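Local coordinates for protein BsaWI endonuclease (Geobacillus stearothermophilus, PDB 4ZSF) that probably cuts double-stranded DNA as a restriction endonuclease of the PD-(D/E)XK superfamily, working with metal ions, at residues M37-A40 / M41-P45. Residues are numbered along the deposited sequence; the frame is centred on the assembly and turned at random.
Sequences MISA and MREFP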
ATOM      1  N   MET A  37      -0.312 -18.038  19.637  1.00 17.61           N
ATOM      2  CA  MET A  37      -1.504 -17.194  19.928  1.00 19.23           C
ATOM      3  C   MET A  37      -2.574 -18.072  20.640  1.00 18.89           C
ATOM      4  O   MET A  37      -3.133 -17.722  21.694  1.00 19.59           O
ATOM      5  CB  MET A  37      -2.053 -16.576  18.635  1.00 18.50           C
ATOM      6  CG  MET A  37      -3.285 -15.673  18.853  1.00 21.58           C
ATOM      7  SD  MET A  37      -2.939 -14.248  19.945  1.00 25.21           S
ATOM      8  CE  MET A  37      -4.283 -13.210  19.350  1.00 24.60           C
ATOM      9  N   ILE A  38      -2.848 -19.232  20.069  1.00 16.94           N
ATOM     10  CA  ILE A  38      -3.906 -20.098  20.635  1.00 19.26           C
ATOM     11  C   ILE A  38      -3.518 -20.552  22.047  1.00 20.77           C
ATOM     12  O   ILE A  38      -4.332 -20.440  22.967  1.00 23.05           O
ATOM     13  CB  ILE A  38      -4.170 -21.318  19.721  1.00 19.74           C
ATOM     14  CG1 ILE A  38      -4.854 -20.863  18.434  1.00 18.87           C
ATOM     15  CG2 ILE A  38      -5.063 -22.423  20.486  1.00 26.31           C
ATOM     16  CD1 ILE A  38      -4.914 -21.991  17.377  1.00 20.42           C
ATOM     17  N   SER A  39      -2.282 -21.022  22.207  0.53 21.32           N
ATOM     18  CA  SER A  39      -1.784 -21.575  23.474  0.53 22.15           C
ATOM     19  C   SER A  39      -1.789 -20.541  24.576  0.53 23.43           C
ATOM     20  O   SER A  39      -2.206 -20.812  25.725  0.53 25.46           O
ATOM     21  CB  SER A  39      -0.364 -22.121  23.285  0.53 23.01           C
ATOM     22  OG  SER A  39      -0.034 -22.973  24.368  0.53 27.02           O
ATOM     23  N   ALA A  40      -1.348 -19.341  24.230  1.00 20.87           N
ATOM     24  CA  ALA A  40      -1.266 -18.243  25.200  1.00 23.40           C
ATOM     25  C   ALA A  40      -2.632 -17.753  25.570  1.00 25.48           C
ATOM     26  O   ALA A  40      -2.842 -17.357  26.736  1.00 28.07           O
ATOM     27  CB  ALA A  40      -0.438 -17.061  24.623  1.00 20.02           C
ATOM     28  N   MET A  41      -3.559 -17.696  24.587  1.00 20.87           N
ATOM     29  CA  MET A  41      -4.916 -17.292  24.974  1.00 23.00           C
ATOM     30  C   MET A  41      -5.511 -18.322  25.928  1.00 27.51           C
ATOM     31  O   MET A  41      -6.298 -17.975  26.798  1.00 29.81           O
ATOM     32  CB  MET A  41      -5.798 -17.133  23.756  1.00 22.80           C
ATOM     33  CG  MET A  41      -5.504 -15.815  23.013  1.00 26.65           C
ATOM     34  SD  MET A  41      -6.640 -15.497  21.634  1.00 32.74           S
ATOM     35  CE  MET A  41      -6.275 -16.867  20.594  1.00 35.29           C
ATOM     36  N   ARG A  42      -5.173 -19.592  25.767  1.00 26.87           N
ATOM     37  CA  ARG A  42      -5.570 -20.560  26.800  1.00 29.03           C
ATOM     38  C   ARG A  42      -4.839 -20.436  28.123  1.00 30.21           C
ATOM     39  O   ARG A  42      -5.453 -20.565  29.178  1.00 32.03           O
ATOM     40  CB  ARG A  42      -5.414 -21.986  26.261  1.00 27.91           C
ATOM     41  CG  ARG A  42      -6.363 -22.223  25.056  1.00 24.71           C
ATOM     42  CD  ARG A  42      -6.089 -23.575  24.375  1.00 25.57           C
ATOM     43  NE  ARG A  42      -7.083 -23.905  23.345  1.00 28.02           N
ATOM     44  CZ  ARG A  42      -6.887 -24.745  22.325  1.00 28.73           C
ATOM     45  NH1 ARG A  42      -5.727 -25.383  22.184  1.00 31.25           N
ATOM     46  NH2 ARG A  42      -7.873 -24.974  21.478  1.00 30.23           N
ATOM     47  N   GLU A  43      -3.528 -20.300  28.116  1.00 29.10           N
ATOM     48  CA  GLU A  43      -2.799 -20.215  29.375  1.00 31.47           C
ATOM     49  C   GLU A  43      -3.064 -18.919  30.110  1.00 30.41           C
ATOM     50  O   GLU A  43      -2.875 -18.843  31.360  1.00 30.86           O
ATOM     51  CB  GLU A  43      -1.295 -20.345  29.122  1.00 35.73           C
ATOM     52  CG  GLU A  43      -0.894 -21.690  28.545  1.00 39.45           C
ATOM     53  CD  GLU A  43      -1.099 -22.837  29.513  1.00 46.03           C
ATOM     54  OE1 GLU A  43      -1.032 -22.608  30.736  1.00 46.14           O
ATOM     55  OE2 GLU A  43      -1.352 -23.958  29.028  1.00 52.05           O
ATOM     56  N   PHE A  44      -3.459 -17.890  29.359  1.00 25.72           N
ATOM     57  CA  PHE A  44      -3.684 -16.545  29.936  1.00 28.64           C
ATOM     58  C   PHE A  44      -5.023 -15.930  29.480  1.00 28.27           C
ATOM     59  O   PHE A  44      -5.069 -14.926  28.767  1.00 28.43           O
ATOM     60  CB  PHE A  44      -2.519 -15.603  29.587  1.00 26.19           C
ATOM     61  CG  PHE A  44      -1.209 -16.095  30.097  1.00 30.12           C
ATOM     62  CD1 PHE A  44      -0.750 -15.707  31.356  1.00 27.76           C
ATOM     63  CD2 PHE A  44      -0.434 -17.001  29.331  1.00 29.62           C
ATOM     64  CE1 PHE A  44       0.461 -16.183  31.844  1.00 33.07           C
ATOM     65  CE2 PHE A  44       0.781 -17.471  29.815  1.00 30.35           C
ATOM     66  CZ  PHE A  44       1.229 -17.051  31.080  1.00 32.85           C
ATOM     67  N   PRO A  45      -6.131 -16.505  29.963  1.00 32.35           N
ATOM     68  CA  PRO A  45      -7.489 -16.131  29.540  1.00 32.03           C
ATOM     69  C   PRO A  45      -7.870 -14.710  29.870  1.00 33.74           C
ATOM     70  O   PRO A  45      -8.732 -14.134  29.245  1.00 35.84           O
ATOM     71  CB  PRO A  45      -8.391 -17.091  30.329  1.00 36.44           C
ATOM     72  CG  PRO A  45      -7.487 -18.111  30.960  1.00 39.35           C
ATOM     73  CD  PRO A  45      -6.116 -17.518  31.033  1.00 36.17           C
TER
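M37 and M41, one turn apart near the C-terminal end of helix 25-43, illustrate how residues at i and i+4 pack along a helix flank. The terminal methyl of M41, folded back by a bend at chi3 (-63°), reaches CG of M37, with M41 CE 3.7 Å from M37 CG. Both methionines also touch I52 of helix 49-65 and M94 of the second subunit, so an alanine at M41 would probably open a gap beside M37 and weaken packing against both neighbours. A second i/i+4 pair is apolar against cationic: I38 CG2 sits 3.4 Å above the guanidinium plane of R42, over its centre, the two side chains running alongside each other. I240 of the second subunit also packs on R42.

These contacts lie in the last two turns of helix 25-43, in the N-terminal helical part of the chain, away from the calcium site of its own chain. Four i+4 to i backbone hydrogen bonds build it, from M41 N to M37 O through F44 N to A40 O. The last is short at 2.7 Å but more bent, its N-H...O angle 136°, as F44 leaves helical geometry. A40 O also lies in the plane of the F44 ring, at its edge, 3.6 Å from F44 CD2. On the flank facing helix 3-22, in the conformer described, S39 OG is hydrogen-bonded to Y6 OH, while A40 packs on Y6 and C7 and F44 on F3.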